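Local coordinates for protein peptidoglycan glycosyltransferase (Atopobium parvulum, PDB 4OVD) that belongs to the penicillin-binding proteins and carries a dimerisation domain followed by a transpeptidase domain, at residues Lys240-Lys245 / Thr534-Ser539; Phe510-Cys515 / Ser539-Val544; Leu525-Gly530 / Val544-Phe549. One frame throughout, in Å; residues are numbered along the deposited sequence.

Contact 1: residues Lys240-Lys245 / Thr534-Ser539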
ATOM      1  N   LYS A 240     -12.645   5.542 -14.002  1.00 50.10           N
ATOM      2  CA  LYS A 240     -13.723   5.855 -14.943  1.00 55.09           C
ATOM      3  C   LYS A 240     -14.877   4.822 -14.867  1.00 52.52           C
ATOM      4  O   LYS A 240     -16.036   5.187 -14.582  1.00 55.85           O
ATOM      5  CB  LYS A 240     -13.147   5.947 -16.370  1.00 62.11           C
ATOM      6  CG  LYS A 240     -14.153   6.226 -17.471  1.00 70.87           C
ATOM      7  CD  LYS A 240     -13.542   6.237 -18.879  1.00 73.88           C
ATOM      8  CE  LYS A 240     -14.654   6.092 -19.918  1.00 78.53           C
ATOM      9  NZ  LYS A 240     -14.192   6.268 -21.328  1.00 86.68           N
ATOM     10  N   ASP A 241     -14.577   3.536 -15.048  1.00 50.87           N
ATOM     11  CA  ASP A 241     -15.614   2.468 -15.049  1.00 51.65           C
ATOM     12  C   ASP A 241     -16.396   2.320 -13.783  1.00 53.09           C
ATOM     13  O   ASP A 241     -17.571   1.998 -13.841  1.00 55.83           O
ATOM     14  CB  ASP A 241     -15.032   1.063 -15.334  1.00 56.06           C
ATOM     15  CG  ASP A 241     -14.256   0.976 -16.657  1.00 62.05           C
ATOM     16  OD1 ASP A 241     -14.478   1.791 -17.580  1.00 67.31           O
ATOM     17  OD2 ASP A 241     -13.380   0.079 -16.755  1.00 72.10           O
ATOM     18  N   PHE A 242     -15.752   2.516 -12.630  1.00 51.27           N
ATOM     19  CA  PHE A 242     -16.431   2.333 -11.337  1.00 46.30           C
ATOM     20  C   PHE A 242     -16.828   3.648 -10.665  1.00 54.54           C
ATOM     21  O   PHE A 242     -17.323   3.666  -9.520  1.00 52.15           O
ATOM     22  CB  PHE A 242     -15.583   1.400 -10.458  1.00 49.66           C
ATOM     23  CG  PHE A 242     -15.277   0.081 -11.129  1.00 45.40           C
ATOM     24  CD1 PHE A 242     -16.291  -0.856 -11.342  1.00 47.45           C
ATOM     25  CD2 PHE A 242     -14.000  -0.235 -11.530  1.00 48.19           C
ATOM     26  CE1 PHE A 242     -16.022  -2.072 -11.961  1.00 50.43           C
ATOM     27  CE2 PHE A 242     -13.721  -1.450 -12.144  1.00 48.71           C
ATOM     28  CZ  PHE A 242     -14.725  -2.364 -12.375  1.00 49.51           C
ATOM     29  N   GLU A 243     -16.652   4.761 -11.391  1.00 58.00           N
ATOM     30  CA  GLU A 243     -17.110   6.048 -10.902  1.00 61.94           C
ATOM     31  C   GLU A 243     -16.487   6.338  -9.517  1.00 52.75           C
ATOM     32  O   GLU A 243     -17.189   6.556  -8.554  1.00 56.45           O
ATOM     33  CB  GLU A 243     -18.660   5.993 -10.821  1.00 60.92           C
ATOM     34  CG  GLU A 243     -19.417   5.924 -12.151  1.00 74.88           C
ATOM     35  CD  GLU A 243     -20.011   7.266 -12.616  1.00 90.88           C
ATOM     36  OE1 GLU A 243     -20.771   7.903 -11.833  1.00 86.11           O
ATOM     37  OE2 GLU A 243     -19.805   7.655 -13.793  1.00 89.58           O
ATOM     38  N   ALA A 244     -15.171   6.276  -9.424  1.00 49.02           N
ATOM     39  CA  ALA A 244     -14.513   6.529  -8.159  1.00 49.06           C
ATOM     40  C   ALA A 244     -14.356   8.019  -8.229  1.00 49.89           C
ATOM     41  O   ALA A 244     -13.537   8.490  -8.986  1.00 46.61           O
ATOM     42  CB  ALA A 244     -13.159   5.853  -8.097  1.00 41.87           C
ATOM     43  N   LYS A 245     -15.177   8.746  -7.483  1.00 51.74           N
ATOM     44  CA  LYS A 245     -15.147  10.215  -7.537  1.00 53.18           C
ATOM     45  C   LYS A 245     -13.890  10.834  -6.946  1.00 54.98           C
ATOM     46  O   LYS A 245     -13.511  11.933  -7.293  1.00 53.41           O
ATOM     47  CB  LYS A 245     -16.397  10.782  -6.889  1.00 63.36           C
ATOM     48  CG  LYS A 245     -17.663  10.430  -7.629  1.00 68.88           C
ATOM     49  CD  LYS A 245     -17.548  10.745  -9.117  1.00 80.08           C
ATOM     50  CE  LYS A 245     -18.913  10.672  -9.775  1.00 92.79           C
ATOM     51  NZ  LYS A 245     -19.594   9.382  -9.484  1.00 94.57           N
ATOM     52  N   THR A 534     -16.491   5.362  -4.381  1.00 44.11           N
ATOM     53  CA  THR A 534     -17.246   4.579  -5.327  1.00 49.48           C
ATOM     54  C   THR A 534     -18.420   3.890  -4.599  1.00 41.90           C
ATOM     55  O   THR A 534     -18.367   3.603  -3.433  1.00 50.81           O
ATOM     56  CB  THR A 534     -16.394   3.544  -6.105  1.00 46.92           C
ATOM     57  OG1 THR A 534     -17.266   2.873  -7.006  1.00 45.94           O
ATOM     58  CG2 THR A 534     -15.807   2.471  -5.195  1.00 51.58           C
ATOM     59  N   HIS A 535     -19.459   3.567  -5.314  1.00 49.72           N
ATOM     60  CA  HIS A 535     -20.616   2.915  -4.716  1.00 55.67           C
ATOM     61  C   HIS A 535     -20.615   1.471  -4.995  1.00 50.82           C
ATOM     62  O   HIS A 535     -21.448   0.743  -4.487  1.00 53.35           O
ATOM     63  CB  HIS A 535     -21.924   3.572  -5.190  1.00 59.80           C
ATOM     64  CG  HIS A 535     -22.217   4.840  -4.456  1.00 68.01           C
ATOM     65  ND1 HIS A 535     -21.941   6.090  -4.974  1.00 71.22           N
ATOM     66  CD2 HIS A 535     -22.639   5.044  -3.185  1.00 72.98           C
ATOM     67  CE1 HIS A 535     -22.259   7.014  -4.084  1.00 76.25           C
ATOM     68  NE2 HIS A 535     -22.689   6.407  -2.991  1.00 81.48           N
ATOM     69  N   GLN A 536     -19.700   1.058  -5.842  1.00 50.79           N
ATOM     70  CA  GLN A 536     -19.576  -0.342  -6.129  1.00 54.49           C
ATOM     71  C   GLN A 536     -18.696  -1.063  -5.147  1.00 50.16           C
ATOM     72  O   GLN A 536     -17.661  -0.539  -4.742  1.00 45.04           O
ATOM     73  CB  GLN A 536     -19.058  -0.554  -7.512  1.00 58.91           C
ATOM     74  CG  GLN A 536     -20.093  -0.122  -8.527  1.00 76.03           C
ATOM     75  CD  GLN A 536     -19.824  -0.799  -9.828  1.00 77.81           C
ATOM     76  OE1 GLN A 536     -19.833  -2.040  -9.921  1.00 84.21           O
ATOM     77  NE2 GLN A 536     -19.556  -0.012 -10.833  1.00 75.37           N
ATOM     78  N   LEU A 537     -19.102  -2.299  -4.829  1.00 45.22           N
ATOM     79  CA  LEU A 537     -18.428  -3.149  -3.843  1.00 40.86           C
ATOM     80  C   LEU A 537     -17.099  -3.581  -4.325  1.00 37.56           C
ATOM     81  O   LEU A 537     -16.929  -3.829  -5.507  1.00 40.40           O
ATOM     82  CB  LEU A 537     -19.252  -4.409  -3.603  1.00 47.72           C
ATOM     83  CG  LEU A 537     -20.633  -4.215  -2.965  1.00 54.19           C
ATOM     84  CD1 LEU A 537     -21.531  -5.400  -3.247  1.00 53.07           C
ATOM     85  CD2 LEU A 537     -20.516  -3.916  -1.478  1.00 63.30           C
ATOM     86  N   ALA A 538     -16.149  -3.715  -3.401  1.00 38.50           N
ATOM     87  CA  ALA A 538     -14.809  -4.224  -3.716  1.00 35.65           C
ATOM     88  C   ALA A 538     -14.800  -5.593  -4.502  1.00 32.53           C
ATOM     89  O   ALA A 538     -13.973  -5.800  -5.405  1.00 34.50           O
ATOM     90  CB  ALA A 538     -14.007  -4.312  -2.438  1.00 37.42           C
ATOM     91  N   SER A 539     -15.763  -6.465  -4.219  1.00 31.92           N
ATOM     92  CA  SER A 539     -15.875  -7.769  -4.872  1.00 33.80           C
ATOM     93  C   SER A 539     -16.147  -7.634  -6.388  1.00 37.77           C
ATOM     94  O   SER A 539     -15.773  -8.523  -7.171  1.00 35.72           O
ATOM     95  CB  SER A 539     -17.010  -8.557  -4.250  1.00 34.81           C
ATOM     96  OG  SER A 539     -18.270  -7.886  -4.449  1.00 38.16           O
TER
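A Schellman motif closes helix 225-242, and the turn it makes meets the loop after strand 525-532 through Phe-242 and Thr-534. Glu-243 is the residue with positive phi that takes the chain out of the helix. The carbonyl oxygen Phe-242 O receives a hydrogen bond from Thr-534 OG1 at 2.6 Å. The C=O...donor angle is 150°, and the hydroxyl sits a little out of the carbonyl plane. With chi1 at -179°, Thr-534 OG1 lies on the far side of CB from its own backbone N, beside the carbonyl carbon. There it also accepts from Gln-536 N at 3.3 Å, which makes an ST turn. Beyond this turn Gln-536 points back to the helix end. Its amide NE2 comes to the edge of the Phe-242 ring, 3.4 Å from Phe-242 CD1. The two side chains cross at about a right angle, and the ring and amide planes are 67° apart. One face of the same ring carries Asp-241 CB, 4.1 Å above it and over its centre. Ala-244 CA also packs on Thr-534 CB, at 4.1 Å. Lys-245 NZ folds back to Glu-243 OE1 at 3.0 Å, a salt bridge that reaches the oxygen from above the carboxylate plane. Backbone hydrogen bonds between Lys-245 and Asp-533 and between Thr-534 and Phe-510 place the contact next to the sheet. The Phe-242 ring also touches Ser-541. The chemistry rests mainly on one buried hydroxyl. It donates a hydrogen bond to Phe-242 O and accepts one from Gln-536 N, which should restrict its rotation and link the helix end to the loop.

Contact 2: residues Phe510-Cys515 / Ser539-Val544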
ATOM      1  N   PHE A 510     -17.299   5.760   0.228  1.00 45.69           N
ATOM      2  CA  PHE A 510     -16.655   4.439   0.483  1.00 39.74           C
ATOM      3  C   PHE A 510     -15.434   4.203  -0.364  1.00 37.58           C
ATOM      4  O   PHE A 510     -15.347   4.570  -1.552  1.00 44.22           O
ATOM      5  CB  PHE A 510     -17.599   3.266   0.237  1.00 47.46           C
ATOM      6  CG  PHE A 510     -18.887   3.367   0.975  1.00 64.45           C
ATOM      7  CD1 PHE A 510     -19.012   2.872   2.264  1.00 66.14           C
ATOM      8  CD2 PHE A 510     -19.993   3.978   0.379  1.00 79.21           C
ATOM      9  CE1 PHE A 510     -20.225   2.978   2.943  1.00 72.86           C
ATOM     10  CE2 PHE A 510     -21.203   4.100   1.059  1.00 79.44           C
ATOM     11  CZ  PHE A 510     -21.312   3.592   2.345  1.00 78.65           C
ATOM     12  N   VAL A 511     -14.525   3.415   0.184  1.00 35.38           N
ATOM     13  CA  VAL A 511     -13.301   3.099  -0.507  1.00 32.96           C
ATOM     14  C   VAL A 511     -13.372   1.610  -0.739  1.00 34.18           C
ATOM     15  O   VAL A 511     -13.644   0.831   0.194  1.00 35.21           O
ATOM     16  CB  VAL A 511     -12.105   3.437   0.391  1.00 36.10           C
ATOM     17  CG1 VAL A 511     -10.797   2.967  -0.253  1.00 37.44           C
ATOM     18  CG2 VAL A 511     -12.056   4.929   0.657  1.00 39.42           C
ATOM     19  N   ALA A 512     -13.216   1.203  -1.976  1.00 34.54           N
ATOM     20  CA  ALA A 512     -13.261  -0.224  -2.293  1.00 34.08           C
ATOM     21  C   ALA A 512     -11.845  -0.635  -2.550  1.00 33.14           C
ATOM     22  O   ALA A 512     -11.243  -0.153  -3.507  1.00 34.95           O
ATOM     23  CB  ALA A 512     -14.101  -0.481  -3.541  1.00 35.23           C
ATOM     24  N   SER A 513     -11.396  -1.650  -1.824  1.00 32.73           N
ATOM     25  CA  SER A 513     -10.007  -2.116  -1.884  1.00 31.69           C
ATOM     26  C   SER A 513      -9.888  -3.592  -2.030  1.00 32.43           C
ATOM     27  O   SER A 513     -10.789  -4.325  -1.655  1.00 32.57           O
ATOM     28  CB  SER A 513      -9.370  -1.857  -0.533  1.00 32.04           C
ATOM     29  OG  SER A 513      -9.333  -0.461  -0.337  1.00 39.62           O
ATOM     30  N   PHE A 514      -8.811  -4.010  -2.656  1.00 31.39           N
ATOM     31  CA  PHE A 514      -8.490  -5.377  -2.693  1.00 31.08           C
ATOM     32  C   PHE A 514      -6.955  -5.489  -2.540  1.00 37.32           C
ATOM     33  O   PHE A 514      -6.238  -4.792  -3.245  1.00 38.03           O
ATOM     34  CB  PHE A 514      -8.899  -6.079  -3.985  1.00 32.51           C
ATOM     35  CG  PHE A 514      -8.598  -7.541  -3.941  1.00 28.19           C
ATOM     36  CD1 PHE A 514      -9.436  -8.376  -3.292  1.00 31.41           C
ATOM     37  CD2 PHE A 514      -7.444  -8.054  -4.479  1.00 33.63           C
ATOM     38  CE1 PHE A 514      -9.144  -9.758  -3.243  1.00 33.66           C
ATOM     39  CE2 PHE A 514      -7.138  -9.432  -4.458  1.00 33.14           C
ATOM     40  CZ  PHE A 514      -8.003 -10.256  -3.842  1.00 31.65           C
ATOM     41  N   CYS A 515      -6.486  -6.387  -1.676  1.00 33.47           N
ATOM     42  CA  CYS A 515      -5.060  -6.610  -1.539  1.00 33.15           C
ATOM     43  C   CYS A 515      -4.862  -8.115  -1.714  1.00 37.63           C
ATOM     44  O   CYS A 515      -5.491  -8.897  -0.982  1.00 37.93           O
ATOM     45  CB  CYS A 515      -4.517  -6.175  -0.182  1.00 36.66           C
ATOM     46  SG  CYS A 515      -2.662  -6.142  -0.224  1.00 47.28           S
ATOM     47  N   SER A 539     -15.763  -6.465  -4.219  1.00 31.92           N
ATOM     48  CA  SER A 539     -15.875  -7.769  -4.872  1.00 33.80           C
ATOM     49  C   SER A 539     -16.147  -7.634  -6.388  1.00 37.77           C
ATOM     50  O   SER A 539     -15.773  -8.523  -7.171  1.00 35.72           O
ATOM     51  CB  SER A 539     -17.010  -8.557  -4.250  1.00 34.81           C
ATOM     52  OG  SER A 539     -18.270  -7.886  -4.449  1.00 38.16           O
ATOM     53  N   GLN A 540     -16.792  -6.524  -6.792  1.00 37.73           N
ATOM     54  CA  GLN A 540     -17.118  -6.299  -8.189  1.00 37.64           C
ATOM     55  C   GLN A 540     -16.247  -5.228  -8.787  1.00 41.65           C
ATOM     56  O   GLN A 540     -16.367  -4.907  -9.984  1.00 39.85           O
ATOM     57  CB  GLN A 540     -18.602  -5.871  -8.348  1.00 42.91           C
ATOM     58  CG  GLN A 540     -19.589  -6.898  -7.773  1.00 40.02           C
ATOM     59  CD  GLN A 540     -19.248  -8.312  -8.268  1.00 47.26           C
ATOM     60  OE1 GLN A 540     -18.910  -8.514  -9.443  1.00 47.16           O
ATOM     61  NE2 GLN A 540     -19.286  -9.289  -7.360  1.00 42.76           N
ATOM     62  N   SER A 541     -15.366  -4.622  -8.013  1.00 38.68           N
ATOM     63  CA  SER A 541     -14.591  -3.557  -8.596  1.00 36.36           C
ATOM     64  C   SER A 541     -13.126  -3.709  -8.364  1.00 39.89           C
ATOM     65  O   SER A 541     -12.410  -4.134  -9.231  1.00 38.33           O
ATOM     66  CB  SER A 541     -15.122  -2.205  -8.128  1.00 40.82           C
ATOM     67  OG  SER A 541     -15.026  -2.077  -6.744  1.00 39.28           O
ATOM     68  N   ALA A 542     -12.664  -3.440  -7.160  1.00 34.89           N
ATOM     69  CA  ALA A 542     -11.281  -3.520  -6.943  1.00 32.14           C
ATOM     70  C   ALA A 542     -10.743  -4.919  -7.198  1.00 31.26           C
ATOM     71  O   ALA A 542      -9.599  -5.075  -7.664  1.00 35.37           O
ATOM     72  CB  ALA A 542     -11.006  -3.101  -5.522  1.00 34.63           C
ATOM     73  N   ALA A 543     -11.507  -5.937  -6.850  1.00 34.24           N
ATOM     74  CA  ALA A 543     -11.069  -7.315  -7.069  1.00 34.40           C
ATOM     75  C   ALA A 543     -10.945  -7.590  -8.564  1.00 39.35           C
ATOM     76  O   ALA A 543     -10.061  -8.313  -8.985  1.00 39.08           O
ATOM     77  CB  ALA A 543     -12.046  -8.295  -6.445  1.00 32.43           C
ATOM     78  N   VAL A 544     -11.824  -7.006  -9.365  1.00 39.86           N
ATOM     79  CA  VAL A 544     -11.800  -7.196 -10.835  1.00 39.70           C
ATOM     80  C   VAL A 544     -10.567  -6.552 -11.446  1.00 47.75           C
ATOM     81  O   VAL A 544      -9.876  -7.152 -12.287  1.00 40.14           O
ATOM     82  CB  VAL A 544     -13.075  -6.643 -11.494  1.00 42.22           C
ATOM     83  CG1 VAL A 544     -12.978  -6.657 -13.013  1.00 46.42           C
ATOM     84  CG2 VAL A 544     -14.286  -7.434 -11.061  1.00 42.93           C
TER
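The Phe-514 ring is approached obliquely by Ala-543, with Ala-543 CA 4.0 Å from Phe-514 CG. With CG anti to the backbone N (chi1 -177°), the ring reaches Ala-543 CB as well, 4.1 Å from Phe-514 CD1. The ring of Phe-546, one turn further along the helix, meets this ring edge-to-face. Phe-514 CB rests 4.0 Å from Ala-542 CB. That methyl is the main point of the helix on the strand. It sits against the peptide that follows Ala-512, with Ala-542 CB 3.6 Å from Ala-512 O. Ala-512 CB in turn touches Ser-541 OG at 3.7 Å. Ser-541 takes the N-cap place without capping the helix through its hydroxyl; OG bonds Leu-537 O instead. The small side chains are consistent with the close approach; Ser-513 CA and Ala-542 CA are 5.4 Å apart. Ser-513 points the other way, where its OG bonds Tyr-528 OH and its side chain touches Phe-418 of helix 418-429. A C-terminal helix laid on one face of a five-stranded antiparallel sheet, with other helices on the opposite face, is typical of the penicillin-binding protein fold.

Contact 3: residues Leu525-Gly530 / Val544-Phe549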
ATOM      1  N   LEU A 525       5.117 -11.623  -5.538  1.00 47.04           N
ATOM      2  CA  LEU A 525       4.149 -10.574  -5.928  1.00 47.17           C
ATOM      3  C   LEU A 525       2.883 -10.357  -5.096  1.00 42.56           C
ATOM      4  O   LEU A 525       2.091 -11.292  -4.864  1.00 37.54           O
ATOM      5  CB  LEU A 525       3.701 -10.873  -7.366  1.00 44.35           C
ATOM      6  CG  LEU A 525       2.679  -9.910  -7.982  1.00 47.66           C
ATOM      7  CD1 LEU A 525       3.252  -8.519  -8.233  1.00 49.13           C
ATOM      8  CD2 LEU A 525       2.262 -10.473  -9.316  1.00 50.39           C
HETATM    9  N   MSE A 526       2.635  -9.098  -4.736  1.00 36.98           N
HETATM   10  CA  MSE A 526       1.445  -8.737  -4.050  1.00 34.56           C
HETATM   11  C   MSE A 526       1.019  -7.439  -4.706  1.00 39.34           C
HETATM   12  O   MSE A 526       1.841  -6.580  -5.045  1.00 39.42           O
HETATM   13  CB  MSE A 526       1.787  -8.553  -2.573  1.00 38.42           C
HETATM   14  CG  MSE A 526       0.594  -8.509  -1.651  1.00 50.10           C
HETATM   15 SE   MSE A 526       1.157  -8.245   0.262  0.74 48.76          SE
HETATM   16  CE  MSE A 526       1.640  -6.426  -0.106  1.00 40.13           C
ATOM     17  N   VAL A 527      -0.274  -7.277  -4.879  1.00 33.24           N
ATOM     18  CA  VAL A 527      -0.820  -6.109  -5.505  1.00 34.07           C
ATOM     19  C   VAL A 527      -1.982  -5.583  -4.686  1.00 36.01           C
ATOM     20  O   VAL A 527      -2.776  -6.395  -4.092  1.00 33.30           O
ATOM     21  CB  VAL A 527      -1.367  -6.475  -6.860  1.00 33.45           C
ATOM     22  CG1 VAL A 527      -2.269  -5.401  -7.379  1.00 38.83           C
ATOM     23  CG2 VAL A 527      -0.253  -6.847  -7.820  1.00 38.18           C
ATOM     24  N   TYR A 528      -2.063  -4.249  -4.661  1.00 34.67           N
ATOM     25  CA  TYR A 528      -3.125  -3.517  -3.991  1.00 30.77           C
ATOM     26  C   TYR A 528      -3.837  -2.623  -4.963  1.00 31.50           C
ATOM     27  O   TYR A 528      -3.214  -1.942  -5.747  1.00 36.69           O
ATOM     28  CB  TYR A 528      -2.586  -2.585  -2.838  1.00 33.14           C
ATOM     29  CG  TYR A 528      -3.693  -1.681  -2.318  1.00 29.49           C
ATOM     30  CD1 TYR A 528      -3.916  -0.445  -2.859  1.00 34.17           C
ATOM     31  CD2 TYR A 528      -4.499  -2.071  -1.278  1.00 33.87           C
ATOM     32  CE1 TYR A 528      -4.923   0.386  -2.363  1.00 34.11           C
ATOM     33  CE2 TYR A 528      -5.505  -1.290  -0.817  1.00 30.56           C
ATOM     34  CZ  TYR A 528      -5.701  -0.046  -1.356  1.00 32.24           C
ATOM     35  OH  TYR A 528      -6.758   0.721  -0.870  1.00 34.69           O
ATOM     36  N   VAL A 529      -5.155  -2.613  -4.897  1.00 31.20           N
ATOM     37  CA  VAL A 529      -6.004  -1.796  -5.714  1.00 32.13           C
ATOM     38  C   VAL A 529      -7.038  -1.162  -4.814  1.00 33.90           C
ATOM     39  O   VAL A 529      -7.708  -1.838  -4.015  1.00 31.69           O
ATOM     40  CB  VAL A 529      -6.812  -2.573  -6.757  1.00 34.55           C
ATOM     41  CG1 VAL A 529      -7.691  -1.588  -7.520  1.00 38.86           C
ATOM     42  CG2 VAL A 529      -5.901  -3.367  -7.711  1.00 35.56           C
ATOM     43  N   GLY A 530      -7.165   0.153  -4.915  1.00 32.46           N
ATOM     44  CA  GLY A 530      -8.135   0.912  -4.139  1.00 29.69           C
ATOM     45  C   GLY A 530      -8.857   1.910  -5.032  1.00 31.61           C
ATOM     46  O   GLY A 530      -8.235   2.528  -5.847  1.00 35.14           O
ATOM     47  N   VAL A 544     -11.824  -7.006  -9.365  1.00 39.86           N
ATOM     48  CA  VAL A 544     -11.800  -7.196 -10.835  1.00 39.70           C
ATOM     49  C   VAL A 544     -10.567  -6.552 -11.446  1.00 47.75           C
ATOM     50  O   VAL A 544      -9.876  -7.152 -12.287  1.00 40.14           O
ATOM     51  CB  VAL A 544     -13.075  -6.643 -11.494  1.00 42.22           C
ATOM     52  CG1 VAL A 544     -12.978  -6.657 -13.013  1.00 46.42           C
ATOM     53  CG2 VAL A 544     -14.286  -7.434 -11.061  1.00 42.93           C
ATOM     54  N   VAL A 545     -10.243  -5.344 -10.978  1.00 38.91           N
ATOM     55  CA  VAL A 545      -9.074  -4.652 -11.442  1.00 37.23           C
ATOM     56  C   VAL A 545      -7.837  -5.450 -11.063  1.00 36.54           C
ATOM     57  O   VAL A 545      -6.924  -5.594 -11.859  1.00 41.62           O
ATOM     58  CB  VAL A 545      -8.988  -3.226 -10.827  1.00 40.92           C
ATOM     59  CG1 VAL A 545      -7.695  -2.553 -11.208  1.00 41.44           C
ATOM     60  CG2 VAL A 545     -10.180  -2.380 -11.242  1.00 43.14           C
ATOM     61  N   PHE A 546      -7.796  -5.978  -9.864  1.00 38.07           N
ATOM     62  CA  PHE A 546      -6.635  -6.787  -9.439  1.00 42.27           C
ATOM     63  C   PHE A 546      -6.384  -7.981 -10.372  1.00 38.31           C
ATOM     64  O   PHE A 546      -5.220  -8.275 -10.730  1.00 39.41           O
ATOM     65  CB  PHE A 546      -6.839  -7.305  -8.013  1.00 38.01           C
ATOM     66  CG  PHE A 546      -5.838  -8.371  -7.583  1.00 40.27           C
ATOM     67  CD1 PHE A 546      -5.956  -9.665  -8.036  1.00 35.78           C
ATOM     68  CD2 PHE A 546      -4.811  -8.078  -6.672  1.00 39.20           C
ATOM     69  CE1 PHE A 546      -5.068 -10.644  -7.630  1.00 40.95           C
ATOM     70  CE2 PHE A 546      -3.931  -9.060  -6.239  1.00 40.08           C
ATOM     71  CZ  PHE A 546      -4.062 -10.351  -6.705  1.00 42.77           C
ATOM     72  N   SER A 547      -7.441  -8.709 -10.726  1.00 40.42           N
ATOM     73  CA  SER A 547      -7.258  -9.890 -11.564  1.00 47.49           C
ATOM     74  C   SER A 547      -6.536  -9.571 -12.851  1.00 44.16           C
ATOM     75  O   SER A 547      -5.663 -10.320 -13.241  1.00 45.17           O
ATOM     76  CB  SER A 547      -8.557 -10.683 -11.870  1.00 52.37           C
ATOM     77  OG  SER A 547      -9.554  -9.875 -12.464  1.00 65.86           O
ATOM     78  N   GLN A 548      -6.898  -8.468 -13.492  1.00 46.87           N
ATOM     79  CA  GLN A 548      -6.254  -8.045 -14.720  1.00 49.59           C
ATOM     80  C   GLN A 548      -4.857  -7.451 -14.486  1.00 51.79           C
ATOM     81  O   GLN A 548      -3.888  -7.831 -15.142  1.00 51.44           O
ATOM     82  CB  GLN A 548      -7.142  -7.060 -15.485  1.00 54.13           C
ATOM     83  CG  GLN A 548      -6.465  -6.431 -16.716  1.00 66.43           C
ATOM     84  CD  GLN A 548      -5.954  -7.403 -17.812  1.00 78.83           C
ATOM     85  OE1 GLN A 548      -5.238  -6.975 -18.742  1.00 95.85           O
ATOM     86  NE2 GLN A 548      -6.327  -8.674 -17.732  1.00 73.64           N
ATOM     87  N   PHE A 549      -4.695  -6.569 -13.508  1.00 44.60           N
ATOM     88  CA  PHE A 549      -3.410  -6.015 -13.337  1.00 41.97           C
ATOM     89  C   PHE A 549      -2.371  -6.998 -12.718  1.00 43.16           C
ATOM     90  O   PHE A 549      -1.190  -7.033 -13.090  1.00 45.70           O
ATOM     91  CB  PHE A 549      -3.495  -4.709 -12.539  1.00 40.02           C
ATOM     92  CG  PHE A 549      -2.180  -4.127 -12.281  1.00 41.11           C
ATOM     93  CD1 PHE A 549      -1.500  -3.476 -13.285  1.00 45.20           C
ATOM     94  CD2 PHE A 549      -1.598  -4.233 -11.028  1.00 46.73           C
ATOM     95  CE1 PHE A 549      -0.243  -2.954 -13.068  1.00 47.36           C
ATOM     96  CE2 PHE A 549      -0.345  -3.734 -10.804  1.00 43.22           C
ATOM     97  CZ  PHE A 549       0.333  -3.081 -11.824  1.00 49.23           C
TER
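Val-544 O is gripped twice in the first turns of the helix that lays Val-545, Phe-546 and Phe-549 against Val-527 and Val-529. Ser-547 OG donates to Val-544 O at 2.7 Å, with a C=O...donor angle of 126°. Gln-548 N adds a weak bond to the same oxygen. The hydroxyl is thereby turned back along its own helix. This helix, 542-556, packs on the central strand of the five-stranded antiparallel sheet of the penicillin-binding protein transpeptidase domain. The two segment axes come within 8.3 Å, and their directions differ by 142°. The contact itself is buried and apolar. Val-527 is met by both rings. The edge of the Phe-546 ring lies against the backbone of Val-527, with Phe-546 CE2 3.6 Å from Val-527 O, near the ring plane. Phe-546 CE2 also touches Val-527 CB at 3.7 Å. The edge of Phe-549 comes to the CG1 branch, with Val-527 CG1 3.9 Å from Phe-549 CD2. The rings lean toward different neighbours. Phe-549 touches Ile-250 and Ala-252 of strand 248-253, and Phe-546 touches Ala-480 and Ile-482 in a loop. Helix 225-242 packs alongside, with Ala-238 against Val-545 and Ala-231 against Phe-549. Met-526 (selenomethionine) and Tyr-528 leave the strand on the side away from helix 542-556; both touch helix 418-429. At the other end of the contact, Val-529 divides its two methyls between neighbouring helix residues. Its chi1 of 178° sets CG1 anti to the backbone N and CG2 anti to the carbonyl carbon. Val-529 CG1 meets Val-545 CG1 at 3.8 Å, and Val-529 CG2 reaches Phe-546 CB at 4.1 Å.

In the fold
From the N terminus, contact 1 joins the end of helix 225-242 to the loop at 534-539, 289 residues on. Within that span lie strands 510-518 and 525-532, which run antiparallel as neighbours in the sheet. Contact 2 closes a short loop from the first strand to the start of helix 542-556, and contact 3 a shorter one from the second strand. Each pair of contacts crosses, because the segments alternate. Contacts 1 and 2 share Ser-539, and contacts 2 and 3 share Val-544. Phe-242 of contact 1 packs on Val-545 of contact 3. Contacts 2 and 3 lay helix 542-556 on the sheet, and contact 1 ties helix 225-242 to the loop before it.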